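Local coordinates for protein tRNA(Ile2) 2-agmatinylcytidine synthetase TiaS (Archaeoglobus fulgidus, PDB 5XOB) that uses ATP to attach agmatine to the wobble cytidine C34 of its isoleucine tRNA, so that the tRNA reads AUA instead of AUG, at residues A[113-117]-A[263-267]; A[332-336]-A[402-408]. All coordinates share one frame; numbering follows the deposited sequence.

Contact 1 of 2, residues A[113-117]-A[263-267]; sequences IKDVL and NYRSY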
loop_
_atom_site.group_PDB
_atom_site.type_symbol
_atom_site.label_atom_id
_atom_site.label_comp_id
_atom_site.label_asym_id
_atom_site.label_seq_id
_atom_site.Cartn_x
_atom_site.Cartn_y
_atom_site.Cartn_z
ATOM N N ILE A 113 0.085 -13.451 0.778
ATOM C CA ILE A 113 0.251 -12.042 0.444
ATOM C C ILE A 113 -0.609 -11.667 -0.752
ATOM O O ILE A 113 -1.156 -10.567 -0.798
ATOM C CB ILE A 113 1.734 -11.709 0.169
ATOM C CG1 ILE A 113 2.563 -12.013 1.420
ATOM C CG2 ILE A 113 1.908 -10.243 -0.215
ATOM C CD1 ILE A 113 4.056 -11.905 1.221
ATOM N N LYS A 114 -0.742 -12.583 -1.707
ATOM C CA LYS A 114 -1.429 -12.287 -2.968
ATOM C C LYS A 114 -2.860 -12.812 -3.065
ATOM O O LYS A 114 -3.651 -12.328 -3.884
ATOM C CB LYS A 114 -0.611 -12.832 -4.134
ATOM C CG LYS A 114 0.639 -12.018 -4.389
ATOM C CD LYS A 114 1.427 -12.544 -5.570
ATOM C CE LYS A 114 2.628 -11.657 -5.841
ATOM N NZ LYS A 114 3.420 -12.117 -7.013
ATOM N N ASP A 115 -3.198 -13.775 -2.216
ATOM C CA ASP A 115 -4.390 -14.565 -2.417
ATOM C C ASP A 115 -5.124 -14.780 -1.106
ATOM O O ASP A 115 -4.883 -14.075 -0.124
ATOM C CB ASP A 115 -3.974 -15.906 -3.024
ATOM C CG ASP A 115 -4.804 -16.286 -4.229
ATOM O OD1 ASP A 115 -4.568 -15.699 -5.309
ATOM O OD2 ASP A 115 -5.677 -17.176 -4.101
ATOM N N VAL A 116 -6.034 -15.748 -1.113
ATOM C CA VAL A 116 -6.786 -16.133 0.062
ATOM C C VAL A 116 -6.357 -17.529 0.496
ATOM O O VAL A 116 -6.147 -18.419 -0.331
ATOM C CB VAL A 116 -8.295 -16.129 -0.233
ATOM C CG1 VAL A 116 -9.089 -16.606 0.978
ATOM C CG2 VAL A 116 -8.750 -14.738 -0.656
ATOM N N LEU A 117 -6.251 -17.704 1.807
ATOM C CA LEU A 117 -5.813 -18.950 2.412
ATOM C C LEU A 117 -6.814 -19.455 3.441
ATOM O O LEU A 117 -7.521 -18.671 4.074
ATOM C CB LEU A 117 -4.475 -18.728 3.104
ATOM C CG LEU A 117 -3.270 -19.316 2.392
ATOM C CD1 LEU A 117 -1.994 -18.686 2.916
ATOM C CD2 LEU A 117 -3.257 -20.820 2.603
ATOM N N ASN A 263 -12.391 -10.651 -7.049
ATOM C CA ASN A 263 -12.346 -9.781 -5.891
ATOM C C ASN A 263 -11.406 -10.374 -4.863
ATOM O O ASN A 263 -11.046 -11.558 -4.929
ATOM C CB ASN A 263 -13.738 -9.586 -5.275
ATOM C CG ASN A 263 -14.633 -8.720 -6.127
ATOM O OD1 ASN A 263 -14.458 -7.508 -6.185
ATOM N ND2 ASN A 263 -15.602 -9.334 -6.791
ATOM N N TYR A 264 -11.013 -9.532 -3.916
ATOM C CA TYR A 264 -10.043 -9.891 -2.887
ATOM C C TYR A 264 -8.642 -10.232 -3.432
ATOM O O TYR A 264 -7.881 -10.956 -2.784
ATOM C CB TYR A 264 -10.600 -11.013 -1.997
ATOM C CG TYR A 264 -11.889 -10.611 -1.320
ATOM C CD1 TYR A 264 -11.939 -9.474 -0.521
ATOM C CD2 TYR A 264 -13.055 -11.351 -1.487
ATOM C CE1 TYR A 264 -13.106 -9.085 0.098
ATOM C CE2 TYR A 264 -14.230 -10.968 -0.869
ATOM C CZ TYR A 264 -14.245 -9.835 -0.078
ATOM O OH TYR A 264 -15.405 -9.442 0.543
ATOM N N ARG A 265 -8.318 -9.703 -4.616
ATOM C CA ARG A 265 -6.968 -9.766 -5.182
ATOM C C ARG A 265 -6.647 -8.406 -5.799
ATOM O O ARG A 265 -7.562 -7.624 -6.084
ATOM C CB ARG A 265 -6.841 -10.863 -6.249
ATOM C CG ARG A 265 -6.678 -12.288 -5.722
ATOM C CD ARG A 265 -8.015 -12.974 -5.490
ATOM N NE ARG A 265 -7.876 -14.404 -5.223
ATOM C CZ ARG A 265 -8.800 -15.164 -4.630
ATOM N NH1 ARG A 265 -9.956 -14.650 -4.211
ATOM N NH2 ARG A 265 -8.561 -16.456 -4.444
ATOM N N SER A 266 -5.354 -8.141 -6.010
ATOM C CA SER A 266 -4.880 -6.850 -6.532
ATOM C C SER A 266 -4.093 -7.055 -7.814
ATOM O O SER A 266 -3.387 -8.057 -7.957
ATOM C CB SER A 266 -4.017 -6.145 -5.491
ATOM O OG SER A 266 -4.642 -6.193 -4.216
ATOM N N TYR A 267 -4.209 -6.100 -8.738
ATOM C CA TYR A 267 -3.702 -6.280 -10.097
ATOM C C TYR A 267 -2.963 -5.074 -10.688
ATOM O O TYR A 267 -3.207 -3.930 -10.310
ATOM C CB TYR A 267 -4.860 -6.643 -11.039
ATOM C CG TYR A 267 -5.663 -7.858 -10.621
ATOM C CD1 TYR A 267 -5.228 -9.141 -10.935
ATOM C CD2 TYR A 267 -6.861 -7.722 -9.922
ATOM C CE1 TYR A 267 -5.953 -10.261 -10.555
ATOM C CE2 TYR A 267 -7.596 -8.836 -9.539
ATOM C CZ TYR A 267 -7.134 -10.105 -9.864
ATOM O OH TYR A 267 -7.840 -11.231 -9.501
#

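Contact 2 of 2, residues A[332-336]-A[402-408]; sequences NLEKI and RHLSKPL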
loop_
_atom_site.group_PDB
_atom_site.type_symbol
_atom_site.label_atom_id
_atom_site.label_comp_id
_atom_site.label_asym_id
_atom_site.label_seq_id
_atom_site.Cartn_x
_atom_site.Cartn_y
_atom_site.Cartn_z
ATOM N N ASN A 332 -9.814 -0.410 -7.100
ATOM C CA ASN A 332 -9.394 0.758 -6.319
ATOM C C ASN A 332 -8.013 1.204 -6.730
ATOM O O ASN A 332 -7.023 0.623 -6.304
ATOM C CB ASN A 332 -9.339 0.445 -4.830
ATOM C CG ASN A 332 -10.689 0.093 -4.259
ATOM O OD1 ASN A 332 -11.527 -0.511 -4.936
ATOM N ND2 ASN A 332 -10.912 0.465 -3.002
ATOM N N LEU A 333 -7.947 2.254 -7.531
ATOM C CA LEU A 333 -6.676 2.759 -8.019
ATOM C C LEU A 333 -5.758 3.256 -6.913
ATOM O O LEU A 333 -6.141 4.097 -6.094
ATOM C CB LEU A 333 -6.904 3.899 -9.006
ATOM C CG LEU A 333 -7.527 3.498 -10.341
ATOM C CD1 LEU A 333 -7.783 4.746 -11.166
ATOM C CD2 LEU A 333 -6.642 2.525 -11.106
ATOM N N GLU A 334 -4.539 2.723 -6.913
ATOM C CA GLU A 334 -3.464 3.179 -6.044
ATOM C C GLU A 334 -2.481 4.041 -6.849
ATOM O O GLU A 334 -1.844 4.958 -6.323
ATOM C CB GLU A 334 -2.759 1.953 -5.455
ATOM C CG GLU A 334 -3.727 0.948 -4.825
ATOM C CD GLU A 334 -3.088 -0.384 -4.428
ATOM O OE1 GLU A 334 -1.887 -0.602 -4.704
ATOM O OE2 GLU A 334 -3.808 -1.226 -3.841
ATOM N N LYS A 335 -2.397 3.746 -8.142
ATOM C CA LYS A 335 -1.372 4.271 -9.023
ATOM C C LYS A 335 -1.950 4.122 -10.426
ATOM O O LYS A 335 -2.812 3.275 -10.643
ATOM C CB LYS A 335 -0.138 3.376 -8.922
ATOM C CG LYS A 335 1.166 4.055 -8.559
ATOM C CD LYS A 335 2.351 3.354 -9.220
ATOM C CE LYS A 335 2.413 1.850 -8.966
ATOM N NZ LYS A 335 2.917 1.509 -7.610
ATOM N N ILE A 336 -1.463 4.905 -11.384
ATOM C CA ILE A 336 -1.841 4.702 -12.792
ATOM C C ILE A 336 -0.778 5.217 -13.766
ATOM O O ILE A 336 -0.158 6.256 -13.523
ATOM C CB ILE A 336 -3.215 5.351 -13.111
ATOM C CG1 ILE A 336 -3.733 4.888 -14.476
ATOM C CG2 ILE A 336 -3.140 6.874 -13.041
ATOM C CD1 ILE A 336 -5.211 5.137 -14.672
ATOM N N ARG A 402 -1.454 3.013 0.438
ATOM C CA ARG A 402 -1.693 1.776 1.168
ATOM C C ARG A 402 -0.345 1.128 1.471
ATOM O O ARG A 402 0.598 1.292 0.712
ATOM C CB ARG A 402 -2.606 0.855 0.362
ATOM C CG ARG A 402 -3.943 1.510 0.027
ATOM C CD ARG A 402 -4.952 0.517 -0.529
ATOM N NE ARG A 402 -5.416 -0.436 0.483
ATOM C CZ ARG A 402 -6.031 -1.591 0.219
ATOM N NH1 ARG A 402 -6.268 -1.973 -1.035
ATOM N NH2 ARG A 402 -6.410 -2.381 1.221
ATOM N N HIS A 403 -0.260 0.416 2.592
ATOM C CA HIS A 403 1.003 -0.170 3.091
ATOM C C HIS A 403 1.915 -0.763 2.002
ATOM O O HIS A 403 3.100 -0.410 1.916
ATOM C CB HIS A 403 0.709 -1.260 4.142
ATOM C CG HIS A 403 0.074 -0.749 5.401
ATOM N ND1 HIS A 403 0.546 0.354 6.078
ATOM C CD2 HIS A 403 -0.983 -1.202 6.120
ATOM C CE1 HIS A 403 -0.197 0.569 7.150
ATOM N NE2 HIS A 403 -1.131 -0.364 7.200
ATOM N N LEU A 404 1.350 -1.651 1.179
ATOM C CA LEU A 404 2.102 -2.395 0.151
ATOM C C LEU A 404 2.360 -1.632 -1.146
ATOM O O LEU A 404 3.190 -2.060 -1.955
ATOM C CB LEU A 404 1.366 -3.685 -0.203
ATOM C CG LEU A 404 1.426 -4.773 0.862
ATOM C CD1 LEU A 404 0.227 -5.699 0.777
ATOM C CD2 LEU A 404 2.725 -5.556 0.736
ATOM N N SER A 405 1.645 -0.526 -1.354
ATOM C CA SER A 405 1.799 0.276 -2.569
ATOM C C SER A 405 3.219 0.823 -2.716
ATOM O O SER A 405 3.669 1.629 -1.886
ATOM C CB SER A 405 0.817 1.456 -2.578
ATOM O OG SER A 405 -0.531 1.019 -2.603
ATOM N N LYS A 406 3.905 0.380 -3.775
ATOM C CA LYS A 406 5.186 0.943 -4.186
ATOM C C LYS A 406 4.995 2.385 -4.667
ATOM O O LYS A 406 4.254 2.634 -5.625
ATOM C CB LYS A 406 5.815 0.107 -5.299
ATOM C CG LYS A 406 7.256 0.475 -5.611
ATOM C CD LYS A 406 7.923 -0.606 -6.446
ATOM C CE LYS A 406 9.418 -0.379 -6.598
ATOM N NZ LYS A 406 10.056 -1.478 -7.377
ATOM N N PRO A 407 5.653 3.349 -3.994
ATOM C CA PRO A 407 5.505 4.744 -4.368
ATOM C C PRO A 407 6.387 5.084 -5.555
ATOM O O PRO A 407 7.416 4.435 -5.779
ATOM C CB PRO A 407 5.976 5.503 -3.117
ATOM C CG PRO A 407 6.209 4.470 -2.063
ATOM C CD PRO A 407 6.499 3.210 -2.800
ATOM N N LEU A 408 5.990 6.107 -6.300
ATOM C CA LEU A 408 6.713 6.492 -7.499
ATOM C C LEU A 408 8.172 6.714 -7.199
ATOM O O LEU A 408 9.039 6.215 -7.913
ATOM C CB LEU A 408 6.107 7.750 -8.121
ATOM C CG LEU A 408 4.782 7.499 -8.848
ATOM C CD1 LEU A 408 4.269 8.774 -9.498
ATOM C CD2 LEU A 408 4.929 6.395 -9.884
#

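Contact 1 of 2, residues A[113-117]-A[263-267]
Asp115 and Arg265 form the salt bridge of this contact. Arg265 NH2 gives a hydrogen bond to Asp115 OD2 at 3.0 Å. The bond is bent, with 142° at the hydrogen. The carboxylate is turned almost square to the guanidinium, with 86° between the planes. NH2 meets OD2 from above the carboxylate plane, and this is the one hydrogen bond between the two groups. Val116 lies over one face of the same guanidinium, toward its rim, with CG2 3.8 Å from Arg265 NH1. Val116 CG2 also reaches Tyr264 CB at 4.4 Å. Lower on the arginine, Arg265 CG rests 3.5 Å from the backbone Lys114 O.

Two weak bonds position the pair. Val116 N points to Asp115 OD2 at 3.3 Å, so this oxygen is held from both segments. Arg265 NH1 points to Asn263 O, which lies at the guanidinium edge in its plane, 3.4 Å away. The arginine bends at chi2 (89°), which turns its head back toward that carbonyl. A leucine in place of Arg265 would probably leave Asp115 without its cross-segment charge partner and Val116 CG2 without the flat group it covers.

Further out, Asn46 ND2 bonds to both Asp115 O and Tyr264 O and so bridges the two backbones. Asp115 is the residue where the chain leaves helix 106-114, in the TCKD domain. Arg265 lies on strand 265-273 of the OB-fold region. The arrangement is a surface salt bridge between a helix exit and an OB-fold strand.

Contact 2 of 2, residues A[332-336]-A[402-408]
Glu334 and Lys335 reach from a corner of the OB-fold region to the loop 402-408, which opens with a type I beta turn from Arg402 to Ser405. The corner is at Glu334, between strands 330-333 and 335-338. The contact is buried. It ties this corner to the loop that follows strand 392-395, beyond the zinc ribbon.

Apolar contact is slight. Lys335 CD lies 4.0 Å from Leu408 CD2, and the two side chains run past each other in opposite directions.

Charged and polar pairs dominate. Glu334 presents one carboxylate oxygen to each of two residues. Glu334 OE1 takes a weak hydrogen bond from Ser405 OG at 3.0 Å. Glu334 OE2 faces Arg402 NH1 in a long salt bridge of 3.8 Å, with the carboxylate and guanidinium planes nearly perpendicular (88°). The glutamate chain is extended beyond CG (chi2 171°), which carries the carboxylate across to the turn. His251 NE2 adds a weak bond to OE1. Within the turn, Ser405 N bonds to Arg402 O at 2.9 Å.

Lys335 NZ has several partners. Asp249 OD2 forms a salt bridge with it, while Asp249 OD1 takes the backbone N-H of Lys406. Tyr323 makes a cation-pi contact with the lysine. Bends at chi2, chi3 and chi4 curl the chain. Lys335 NZ then reaches Lys406 O at 2.6 Å, in the carbonyl plane and on a lone pair, with a C=O...N angle of 143°.

How the contacts relate
From the N terminus, the chain passes through the TCKD domain and reaches 113-117 at the end of helix 106-114. It then runs through 145 residues, including the FLD domain, before contact 1 closes this loop at 263-267, on strand 265-273. Contact 2 opens later, at 332-336. It closes after 65 residues, which include the zinc ribbon, when the chain returns at 402-408. The two loops follow in series and neither nest nor cross. Both contacts reach the same sheet of the OB-fold region. Contact 1 ties it to the TCKD helix, contact 2 to the C-terminal loop. Their centres are about 15 Å apart and they do not touch.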